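Local coordinates for protein putative methylase (Clostridium difficile, PDB 3LDU) that probably methylates guanine bases of ribosomal RNA, pairing an RNA-binding THUMP region with a Rossmann-like methyltransferase domain that holds GTP in this crystal, at residues K360-L363 against L368-N371; P12-M17 against P178-L183; R226-E231 against K239-V244; K51-L56 against D159-A164. All blocks are in the same frame, centred on the assembly; numbering follows the deposited sequence. Where two conformers were deposited one is given.

Interaction 1. Residues K360-L363 against L368-N371; sequences KRKL and LKTN
The carbonyl oxygen of Leu363 receives two donors from Thr370: the backbone N at 3.2 Å and, weakly, the hydroxyl OG1 at 3.3 Å. OG1 reaches that oxygen because it sits between its own backbone N and carbonyl carbon (chi1 48°). In return Leu363 N gives a nearly straight bond to Thr370 O, 2.9 Å long with 170° at the hydrogen, which makes these two residues an antiparallel hydrogen-bonded pair. Lys362 and Asn371 form the adjoining non-hydrogen-bonded pair, beside which Asn371 CA lies 3.3 Å from Arg361 O in a CA-H...O contact. The extended aliphatic chain of Lys360 runs obliquely past the Asn371 amide and brings Lys360 CE to 3.4 Å from Asn371 CG. Lys362 bends at its third torsion (chi3 -62°), and its NZ comes within 4.4 Å of Lys369 NZ. On the face of Leu363 and Thr370, Met17 packs against Leu363. Strands 359-365 and 368-375 are the antiparallel hairpin that ends the Rossmann-like methyltransferase sheet. Its chemistry is divided: the side chains of the buried Leu363 and Thr370 lie together on one face, whereas the ammonium groups of the exposed Lys362 and Lys369 probably repel each other weakly, which exposure to solvent would temper.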
# COMPACT_ATOMS: atom_id res chain seq x y z
N LYS A 360 20.10 4.38 3.20
CA LYS A 360 19.11 5.39 3.49
C LYS A 360 18.19 5.43 2.28
O LYS A 360 18.64 5.75 1.18
CB LYS A 360 19.79 6.74 3.69
CG LYS A 360 18.85 7.93 3.87
CD LYS A 360 19.66 9.20 4.08
CE LYS A 360 18.79 10.45 4.07
NZ LYS A 360 19.58 11.68 4.41
N ARG A 361 16.92 5.09 2.46
CA ARG A 361 16.00 5.04 1.32
C ARG A 361 14.93 6.12 1.41
O ARG A 361 14.28 6.30 2.45
CB ARG A 361 15.36 3.65 1.22
CG ARG A 361 16.37 2.54 0.98
CD ARG A 361 15.68 1.20 0.86
NE ARG A 361 16.61 0.08 0.82
CZ ARG A 361 16.69 -0.77 -0.20
NH1 ARG A 361 17.53 -1.79 -0.16
NH2 ARG A 361 15.90 -0.61 -1.26
N LYS A 362 14.77 6.86 0.31
CA LYS A 362 13.77 7.92 0.27
C LYS A 362 12.38 7.32 0.04
O LYS A 362 12.17 6.58 -0.92
CB LYS A 362 14.11 8.94 -0.82
CG LYS A 362 13.06 10.03 -0.96
CD LYS A 362 13.45 11.07 -2.01
CE LYS A 362 14.74 11.79 -1.63
NZ LYS A 362 14.97 13.00 -2.48
N LEU A 363 11.45 7.65 0.92
CA LEU A 363 10.10 7.09 0.90
C LEU A 363 9.07 8.18 1.21
O LEU A 363 9.43 9.33 1.43
CB LEU A 363 9.97 5.95 1.91
CG LEU A 363 10.85 4.72 1.68
CD1 LEU A 363 10.79 3.80 2.89
CD2 LEU A 363 10.38 3.99 0.43
N LEU A 368 4.53 13.92 3.58
CA LEU A 368 5.79 13.92 4.31
C LEU A 368 6.89 13.26 3.49
O LEU A 368 6.70 12.19 2.91
CB LEU A 368 5.63 13.18 5.64
CG LEU A 368 4.54 13.74 6.56
CD1 LEU A 368 4.41 12.90 7.82
CD2 LEU A 368 4.83 15.19 6.90
N LYS A 369 8.05 13.90 3.44
CA LYS A 369 9.18 13.28 2.77
C LYS A 369 10.07 12.61 3.80
O LYS A 369 10.85 13.27 4.49
CB LYS A 369 9.97 14.28 1.92
CG LYS A 369 11.06 13.62 1.07
CD LYS A 369 11.28 14.37 -0.22
CE LYS A 369 12.74 14.69 -0.42
NZ LYS A 369 13.25 15.60 0.64
N THR A 370 9.93 11.29 3.91
CA THR A 370 10.62 10.52 4.93
C THR A 370 11.79 9.74 4.34
O THR A 370 11.83 9.47 3.14
CB THR A 370 9.65 9.55 5.63
OG1 THR A 370 8.90 8.85 4.64
CG2 THR A 370 8.67 10.31 6.50
N ASN A 371 12.75 9.40 5.19
CA ASN A 371 13.82 8.47 4.83
C ASN A 371 13.80 7.26 5.74
O ASN A 371 13.48 7.38 6.92
CB ASN A 371 15.19 9.14 4.92
CG ASN A 371 15.41 10.17 3.84
OD1 ASN A 371 15.60 9.82 2.67
ND2 ASN A 371 15.39 11.44 4.22

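Interaction 2. Residues P12-M17 against P178-L183; sequences PCFFGM and PIRETL. With GTP (guanosine-5'-triphosphate), chain B.
The backbone from Phe14 to Met17 folds into a type II beta turn, closed by a 3.0 Å bond from Met17 N to Phe14 O, and this turn presents Phe14 and Met17 to the start of helix 181-189. The Phe14 ring meets Arg180 with its rim: CE1 lies 3.3 Å from Arg180 NE, over one face of the guanidinium, while NE itself lies near the plane of the phenyl ring. The two planes are 62° apart, so the ring edge meets the guanidinium face and the groups are not stacked. Arg180 gets there with a chain extended from CG to NE, which also carries CD to 3.4 Å from Phe14 CE1. Glu60 probably helps to hold the guanidinium: it forms a salt bridge with Arg180 NE through OE1 and is hydrogen-bonded through OE2 to Thr182 OG1. Deeper in, the selenium of Met17, a selenomethionine here, touches Leu183 CD1 at 4.0 Å, the two side chains crossing at about a right angle. At the far end of 178-183, Ile179 N donates a 2.7 Å hydrogen bond to the gamma-phosphate oxygen O2G of GTP. Arg180 is the N-cap residue of helix 181-189, so one short segment both begins this helix and meets the nucleotide. The contact thus joins the turn between strand 7-12 and helix 18-27 of the ferredoxin-like region to the methyltransferase domain, with strand 359-365 alongside through Leu363 and Tyr364 and helix 208-217 packed on Ile179.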
# COMPACT_ATOMS: atom_id res chain seq x y z
N PRO A 12 -0.74 1.48 -8.47
CA PRO A 12 0.00 2.65 -8.00
C PRO A 12 0.61 2.32 -6.64
O PRO A 12 0.13 1.45 -5.92
CB PRO A 12 -1.09 3.72 -7.84
CG PRO A 12 -2.30 3.18 -8.54
CD PRO A 12 -2.20 1.70 -8.46
N CYS A 13 1.69 3.00 -6.31
CA CYS A 13 2.30 2.86 -4.99
C CYS A 13 3.04 4.14 -4.69
O CYS A 13 3.29 4.94 -5.59
CB CYS A 13 3.30 1.70 -4.99
SG CYS A 13 4.68 1.89 -6.19
N PHE A 14 3.39 4.34 -3.43
CA PHE A 14 4.17 5.52 -3.11
C PHE A 14 5.57 5.42 -3.70
O PHE A 14 6.08 4.32 -3.91
CB PHE A 14 4.15 5.80 -1.61
CG PHE A 14 2.92 6.54 -1.17
CD1 PHE A 14 1.79 5.86 -0.75
CD2 PHE A 14 2.87 7.93 -1.22
CE1 PHE A 14 0.65 6.54 -0.36
CE2 PHE A 14 1.74 8.61 -0.83
CZ PHE A 14 0.63 7.92 -0.40
N PHE A 15 6.16 6.56 -4.04
CA PHE A 15 7.50 6.58 -4.59
C PHE A 15 8.46 5.93 -3.60
O PHE A 15 8.41 6.22 -2.42
CB PHE A 15 7.94 8.01 -4.91
CG PHE A 15 7.05 8.71 -5.89
CD1 PHE A 15 6.71 8.10 -7.09
CD2 PHE A 15 6.55 9.97 -5.62
CE1 PHE A 15 5.89 8.73 -8.00
CE2 PHE A 15 5.72 10.61 -6.53
CZ PHE A 15 5.39 9.99 -7.72
N GLY A 16 9.30 5.03 -4.10
CA GLY A 16 10.23 4.29 -3.25
C GLY A 16 9.71 2.91 -2.90
O GLY A 16 10.44 2.07 -2.37
N MSE A 17 8.45 2.66 -3.22
CA MSE A 17 7.81 1.37 -2.96
C MSE A 17 7.78 0.42 -4.18
O MSE A 17 7.35 -0.73 -4.05
CB MSE A 17 6.38 1.58 -2.47
CG MSE A 17 6.29 2.38 -1.21
SE MSE A 17 6.62 1.21 0.30
CE MSE A 17 8.58 0.95 0.24
N PRO A 178 -1.06 7.72 12.28
CA PRO A 178 -0.51 6.38 12.03
C PRO A 178 0.20 6.35 10.69
O PRO A 178 -0.25 7.02 9.76
CB PRO A 178 -1.77 5.50 11.97
CG PRO A 178 -2.91 6.37 12.47
CD PRO A 178 -2.51 7.76 12.07
N ILE A 179 1.29 5.61 10.61
CA ILE A 179 1.95 5.35 9.33
C ILE A 179 0.96 4.61 8.42
O ILE A 179 0.13 3.85 8.90
CB ILE A 179 3.23 4.52 9.54
CG1 ILE A 179 4.00 4.35 8.24
CG2 ILE A 179 2.93 3.15 10.16
CD1 ILE A 179 5.39 3.74 8.47
N ARG A 180 1.05 4.84 7.12
CA ARG A 180 0.16 4.15 6.18
C ARG A 180 0.45 2.64 6.18
O ARG A 180 1.62 2.24 6.24
CB ARG A 180 0.39 4.73 4.79
CG ARG A 180 -0.74 4.49 3.83
CD ARG A 180 -0.48 5.28 2.55
NE ARG A 180 -1.64 5.28 1.66
CZ ARG A 180 -2.49 6.30 1.55
NH1 ARG A 180 -2.32 7.41 2.27
NH2 ARG A 180 -3.51 6.22 0.70
N GLU A 181 -0.59 1.81 6.11
CA GLU A 181 -0.42 0.35 6.17
C GLU A 181 0.48 -0.20 5.05
O GLU A 181 1.27 -1.13 5.26
CB GLU A 181 -1.79 -0.36 6.13
CG GLU A 181 -2.67 -0.12 7.35
CD GLU A 181 -3.57 1.11 7.23
OE1 GLU A 181 -3.18 2.10 6.58
OE2 GLU A 181 -4.68 1.07 7.81
N THR A 182 0.33 0.35 3.84
CA THR A 182 1.13 -0.10 2.70
C THR A 182 2.61 0.24 2.90
O THR A 182 3.49 -0.57 2.61
CB THR A 182 0.66 0.56 1.41
OG1 THR A 182 0.49 1.96 1.64
CG2 THR A 182 -0.68 -0.06 0.97
N LEU A 183 2.87 1.44 3.40
CA LEU A 183 4.24 1.85 3.70
C LEU A 183 4.84 0.92 4.76
O LEU A 183 5.97 0.45 4.63
CB LEU A 183 4.28 3.30 4.16
CG LEU A 183 5.64 3.86 4.57
CD1 LEU A 183 6.62 3.73 3.43
CD2 LEU A 183 5.50 5.31 4.98
PG GTP B . 1.84 3.83 13.88
O1G GTP B . 2.58 2.58 14.31
O2G GTP B . 1.41 3.66 12.45
O3G GTP B . 0.59 4.04 14.71
O3B GTP B . 2.84 5.09 14.04
PB GTP B . 2.61 6.17 15.22
O1B GTP B . 1.89 7.36 14.62
O2B GTP B . 1.78 5.59 16.33
O3A GTP B . 4.04 6.68 15.79
PA GTP B . 4.18 8.27 16.01
O1A GTP B . 2.94 8.78 16.71
O2A GTP B . 4.35 8.98 14.68
O5' GTP B . 5.43 8.54 16.99
C5' GTP B . 6.02 7.41 17.55
C4' GTP B . 5.32 7.11 18.87
O4' GTP B . 6.33 7.12 19.83
C3' GTP B . 4.27 8.12 19.35
O3' GTP B . 3.05 7.43 19.52
C2' GTP B . 4.76 8.62 20.71
O2' GTP B . 3.77 8.54 21.72
C1' GTP B . 5.82 7.60 21.05
N9 GTP B . 6.97 8.08 21.82
C8 GTP B . 7.54 9.32 21.91
N7 GTP B . 8.60 9.22 22.76
C5 GTP B . 8.69 7.94 23.20
C6 GTP B . 9.56 7.28 24.07
O6 GTP B . 10.49 7.89 24.62
N1 GTP B . 9.36 5.94 24.31
C2 GTP B . 8.32 5.25 23.70
N2 GTP B . 8.18 3.96 23.95
N3 GTP B . 7.43 5.90 22.84
C4 GTP B . 7.65 7.22 22.61

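Interaction 3. Residues R226-E231 against K239-V244; sequences REFISE and KIWWDV
Trp241 meets three residues of the 226-231 loop. Glu231 lays its CG over the indole, 3.5 Å from the centroid of the five-membered ring and only 9° off the ring normal, a CH-pi contact. At the indole edge, Trp241 NE1 gives Ser230 OG a weak hydrogen bond of 3.4 Å, bent to 143°. Phe228 comes to the far end of the six-membered ring, its CD2 3.2 Å from Trp241 CH2; the two rings are nearly parallel, at 18°, but slid so far apart that they barely overlap.

A second shell holds these groups in place. Glu231 OE1 turns back with its anti lone pair to Phe228 N, 2.8 Å away, and also forms a salt bridge with Arg245, which probably disperses its charge. The chain closes on itself through Glu231 N and Phe228 O, at 3.1 Å. Ser230 OG has its stronger partner in Thr160 O. Farther out, Arg226 points the NE/NH2 edge of its guanidinium at Glu227 O, both nitrogens donating to that oxygen, and its NH1 bonds Asp163 O; this probably braces the backbone just before Phe228.

The packing lies away from the GTP pocket. It sets the loop between helices 208-217 and 238-251, with its 3-10 segment at 229-231, against helix 238-251, and Trp241 also rests on Ala50 and Asn53 of helix 48-55, where the methyltransferase domain borders the ferredoxin-like region.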
# COMPACT_ATOMS: atom_id res chain seq x y z
N ARG A 226 -11.75 -7.62 4.12
CA ARG A 226 -12.42 -6.48 3.53
C ARG A 226 -13.05 -6.84 2.18
O ARG A 226 -12.84 -7.94 1.66
CB ARG A 226 -11.49 -5.29 3.37
CG ARG A 226 -10.23 -5.57 2.56
CD ARG A 226 -9.68 -4.26 2.01
NE ARG A 226 -10.55 -3.72 0.97
CZ ARG A 226 -10.42 -2.52 0.41
NH1 ARG A 226 -9.46 -1.70 0.81
NH2 ARG A 226 -11.26 -2.12 -0.53
N GLU A 227 -13.81 -5.92 1.63
CA GLU A 227 -14.42 -6.17 0.32
C GLU A 227 -13.90 -5.23 -0.76
O GLU A 227 -13.25 -4.22 -0.48
CB GLU A 227 -15.94 -6.20 0.40
CG GLU A 227 -16.61 -4.94 0.86
CD GLU A 227 -18.09 -5.17 1.13
OE1 GLU A 227 -18.92 -4.90 0.23
OE2 GLU A 227 -18.43 -5.65 2.23
N PHE A 228 -14.16 -5.60 -2.01
CA PHE A 228 -13.63 -4.86 -3.15
C PHE A 228 -14.75 -4.58 -4.12
O PHE A 228 -15.65 -5.41 -4.29
CB PHE A 228 -12.53 -5.68 -3.82
CG PHE A 228 -11.41 -6.02 -2.89
CD1 PHE A 228 -10.38 -5.12 -2.69
CD2 PHE A 228 -11.42 -7.21 -2.18
CE1 PHE A 228 -9.35 -5.42 -1.81
CE2 PHE A 228 -10.39 -7.51 -1.31
CZ PHE A 228 -9.36 -6.61 -1.12
N ILE A 229 -14.72 -3.41 -4.74
CA ILE A 229 -15.81 -3.01 -5.63
C ILE A 229 -16.05 -4.01 -6.77
O ILE A 229 -17.19 -4.23 -7.15
CB ILE A 229 -15.58 -1.58 -6.19
CG1 ILE A 229 -16.88 -1.01 -6.77
CG2 ILE A 229 -14.47 -1.58 -7.24
CD1 ILE A 229 -18.01 -0.92 -5.77
N SER A 230 -14.99 -4.63 -7.29
CA SER A 230 -15.13 -5.55 -8.43
C SER A 230 -15.77 -6.89 -8.08
O SER A 230 -16.10 -7.69 -8.98
CB SER A 230 -13.77 -5.82 -9.10
OG SER A 230 -12.82 -6.27 -8.13
N GLU A 231 -15.95 -7.16 -6.79
CA GLU A 231 -16.65 -8.37 -6.38
C GLU A 231 -18.11 -8.33 -6.81
O GLU A 231 -18.76 -9.38 -6.90
CB GLU A 231 -16.55 -8.58 -4.87
CG GLU A 231 -15.15 -8.95 -4.41
CD GLU A 231 -15.12 -9.26 -2.94
OE1 GLU A 231 -15.00 -8.31 -2.13
OE2 GLU A 231 -15.22 -10.46 -2.58
N LYS A 239 -17.02 -16.97 -9.17
CA LYS A 239 -16.39 -18.16 -8.61
C LYS A 239 -14.90 -17.89 -8.37
O LYS A 239 -14.31 -18.42 -7.43
CB LYS A 239 -16.57 -19.34 -9.57
CG LYS A 239 -15.91 -20.63 -9.13
CD LYS A 239 -16.30 -21.77 -10.07
CE LYS A 239 -15.24 -22.85 -10.09
NZ LYS A 239 -13.94 -22.33 -10.60
N ILE A 240 -14.31 -17.07 -9.23
CA ILE A 240 -12.89 -16.74 -9.11
C ILE A 240 -12.63 -15.97 -7.82
O ILE A 240 -11.76 -16.38 -7.04
CB ILE A 240 -12.39 -15.96 -10.33
CG1 ILE A 240 -12.21 -16.93 -11.50
CG2 ILE A 240 -11.05 -15.31 -10.02
CD1 ILE A 240 -11.72 -16.28 -12.78
N TRP A 241 -13.38 -14.90 -7.58
CA TRP A 241 -13.23 -14.16 -6.32
C TRP A 241 -13.47 -15.08 -5.14
O TRP A 241 -12.77 -15.01 -4.12
CB TRP A 241 -14.19 -12.96 -6.25
CG TRP A 241 -13.52 -11.60 -6.49
CD1 TRP A 241 -13.75 -10.74 -7.54
CD2 TRP A 241 -12.53 -10.97 -5.66
NE1 TRP A 241 -12.96 -9.61 -7.40
CE2 TRP A 241 -12.21 -9.74 -6.26
CE3 TRP A 241 -11.89 -11.33 -4.47
CZ2 TRP A 241 -11.27 -8.86 -5.71
CZ3 TRP A 241 -10.96 -10.46 -3.93
CH2 TRP A 241 -10.66 -9.24 -4.55
N TRP A 242 -14.45 -15.98 -5.27
CA TRP A 242 -14.76 -16.88 -4.17
C TRP A 242 -13.62 -17.85 -3.86
O TRP A 242 -13.22 -18.00 -2.71
CB TRP A 242 -16.06 -17.64 -4.44
CG TRP A 242 -16.79 -17.92 -3.18
CD1 TRP A 242 -17.55 -17.03 -2.46
CD2 TRP A 242 -16.82 -19.15 -2.46
NE1 TRP A 242 -18.05 -17.65 -1.33
CE2 TRP A 242 -17.62 -18.95 -1.31
CE3 TRP A 242 -16.25 -20.41 -2.67
CZ2 TRP A 242 -17.86 -19.96 -0.38
CZ3 TRP A 242 -16.49 -21.41 -1.75
CH2 TRP A 242 -17.29 -21.18 -0.62
N ASP A 243 -13.09 -18.49 -4.90
CA ASP A 243 -12.00 -19.44 -4.74
C ASP A 243 -10.74 -18.76 -4.20
O ASP A 243 -10.01 -19.33 -3.40
CB ASP A 243 -11.69 -20.13 -6.07
CG ASP A 243 -12.78 -21.12 -6.48
OD1 ASP A 243 -13.65 -21.41 -5.63
OD2 ASP A 243 -12.76 -21.60 -7.63
N VAL A 244 -10.50 -17.53 -4.65
CA VAL A 244 -9.34 -16.76 -4.17
C VAL A 244 -9.44 -16.44 -2.68
O VAL A 244 -8.45 -16.55 -1.95
CB VAL A 244 -9.11 -15.49 -5.01
CG1 VAL A 244 -8.12 -14.55 -4.30
CG2 VAL A 244 -8.60 -15.86 -6.39

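Interaction 4. Residues K51-L56 against D159-A164; sequences KSNMWL and DTTGDA
Two hydrogen bonds carry this contact, both made by the side-chain amide of Asn53. Its nitrogen ND2 donates to Thr160 OG1 at 2.9 Å, almost straight at 171° and only 4° out of the amide plane. Its oxygen OD1 accepts from Thr161 OG1 at 2.7 Å, the hydroxyl lying in the carbonyl plane on a lone pair. Successive threonines therefore take the two ends of one amide, which fixes its rotation and tells its oxygen from its nitrogen. Asn53 reaches them with CG placed anti to its carbonyl carbon (chi1 -79°).

Further polar bonds satisfy the same buried atoms. Asn53 ND2 also donates to Ile49 O, one turn back in its helix. Thr160 OG1 is bonded to Val62 O and Thr161 OG1 to Val62 N, so both hydroxyls bridge Asn53 to the backbone of Val62, just before strand 63-70.

Bonds within 159-164 shape the loop. Asp159 OD1 accepts from Thr161 N at 2.9 Å, met from above the carboxylate plane, which makes an Asx turn; Asp159 OD2 takes Gly162 N at 3.1 Å from its syn side. A salt bridge to Arg61 probably balances the Asp159 charge.

Helix 48-55 is thereby tied to the loop leaving strand 153-159, which runs beside strand 63-70 in the same sheet, while helix 238-251 covers Asn53 through Trp241.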
# COMPACT_ATOMS: atom_id res chain seq x y z
N LYS A 51 -6.67 -12.00 -7.07
CA LYS A 51 -5.42 -12.27 -6.36
C LYS A 51 -4.65 -11.01 -6.00
O LYS A 51 -4.05 -10.94 -4.94
CB LYS A 51 -4.51 -13.20 -7.17
CG LYS A 51 -4.81 -14.68 -6.96
CD LYS A 51 -3.99 -15.56 -7.91
CE LYS A 51 -2.50 -15.28 -7.78
NZ LYS A 51 -1.70 -16.18 -8.67
N SER A 52 -4.66 -10.03 -6.90
CA SER A 52 -3.91 -8.78 -6.66
C SER A 52 -4.50 -7.98 -5.51
O SER A 52 -3.78 -7.54 -4.61
CB SER A 52 -3.85 -7.94 -7.94
OG SER A 52 -3.12 -8.63 -8.93
N ASN A 53 -5.81 -7.81 -5.52
CA ASN A 53 -6.50 -7.16 -4.40
C ASN A 53 -6.33 -7.95 -3.10
O ASN A 53 -6.17 -7.36 -2.03
CB ASN A 53 -7.99 -7.00 -4.72
CG ASN A 53 -8.25 -5.82 -5.62
OD1 ASN A 53 -8.06 -4.68 -5.21
ND2 ASN A 53 -8.68 -6.09 -6.85
N MSE A 54 -6.35 -9.27 -3.20
CA MSE A 54 -6.30 -10.11 -2.00
C MSE A 54 -4.93 -10.06 -1.33
O MSE A 54 -4.84 -10.03 -0.09
CB MSE A 54 -6.61 -11.56 -2.36
CG MSE A 54 -6.57 -12.53 -1.19
SE MSE A 54 -7.86 -12.11 0.23
CE MSE A 54 -9.35 -11.59 -0.82
N TRP A 55 -3.89 -10.06 -2.15
CA TRP A 55 -2.54 -10.38 -1.67
C TRP A 55 -1.55 -9.22 -1.64
O TRP A 55 -0.60 -9.25 -0.85
CB TRP A 55 -1.95 -11.54 -2.49
CG TRP A 55 -2.52 -12.88 -2.08
CD1 TRP A 55 -3.47 -13.61 -2.75
CD2 TRP A 55 -2.20 -13.60 -0.90
NE1 TRP A 55 -3.74 -14.76 -2.04
CE2 TRP A 55 -2.98 -14.78 -0.90
CE3 TRP A 55 -1.33 -13.38 0.18
CZ2 TRP A 55 -2.91 -15.73 0.12
CZ3 TRP A 55 -1.26 -14.31 1.19
CH2 TRP A 55 -2.04 -15.48 1.15
N LEU A 56 -1.73 -8.21 -2.48
CA LEU A 56 -0.71 -7.15 -2.53
C LEU A 56 -0.77 -6.23 -1.30
O LEU A 56 -1.81 -5.61 -1.03
CB LEU A 56 -0.86 -6.34 -3.83
CG LEU A 56 -0.63 -7.14 -5.11
CD1 LEU A 56 -0.87 -6.23 -6.33
CD2 LEU A 56 0.78 -7.73 -5.14
N ASP A 159 -11.19 1.15 -11.77
CA ASP A 159 -10.79 0.78 -10.41
C ASP A 159 -11.46 -0.53 -10.01
O ASP A 159 -12.69 -0.64 -10.07
CB ASP A 159 -11.21 1.90 -9.46
CG ASP A 159 -10.95 1.56 -8.00
OD1 ASP A 159 -10.05 0.74 -7.75
OD2 ASP A 159 -11.64 2.11 -7.12
N THR A 160 -10.66 -1.53 -9.62
CA THR A 160 -11.21 -2.83 -9.21
C THR A 160 -11.32 -2.94 -7.69
O THR A 160 -11.86 -3.91 -7.17
CB THR A 160 -10.35 -4.03 -9.71
OG1 THR A 160 -9.13 -4.09 -8.97
CG2 THR A 160 -10.03 -3.90 -11.19
N THR A 161 -10.81 -1.91 -7.01
CA THR A 161 -10.61 -1.97 -5.55
C THR A 161 -11.72 -1.32 -4.71
O THR A 161 -12.32 -1.97 -3.87
CB THR A 161 -9.26 -1.34 -5.20
OG1 THR A 161 -8.23 -2.04 -5.90
CG2 THR A 161 -9.02 -1.41 -3.70
N GLY A 162 -12.00 -0.05 -4.97
CA GLY A 162 -12.96 0.69 -4.17
C GLY A 162 -12.23 1.46 -3.07
O GLY A 162 -11.43 2.35 -3.37
N ASP A 163 -12.50 1.15 -1.82
CA ASP A 163 -11.74 1.77 -0.72
C ASP A 163 -10.25 1.51 -0.91
O ASP A 163 -9.84 0.38 -1.19
CB ASP A 163 -12.20 1.23 0.64
CG ASP A 163 -13.50 1.83 1.10
OD1 ASP A 163 -13.94 2.84 0.51
OD2 ASP A 163 -14.08 1.31 2.08
N ALA A 164 -9.43 2.54 -0.77
CA ALA A 164 -7.98 2.39 -0.91
C ALA A 164 -7.47 1.14 -0.18
O ALA A 164 -7.91 0.84 0.93
CB ALA A 164 -7.26 3.63 -0.39

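How the interactions relate
The contacts form two touching pairs. Interactions 1 and 2 have centres 11 Å apart and meet where Leu363 CD2 packs 3.4 Å from Gly16 O and 3.5 Å from Met17 CE. Interactions 3 and 4, with centres 9 Å apart, share polar bonds: Ser230 OG to Thr160 O at 2.7 Å and Arg226 NH1 to Asp163 O at 2.9 Å. Between the pairs, interactions 2 and 4 approach to about 5 Å at their nearest atoms without touching. GTP is hydrogen-bonded at interaction 2, through Ile179 N, whereas in interaction 1 the side chain of Leu368 is about 8 Å from it; interactions 3 and 4 lie away from the pocket.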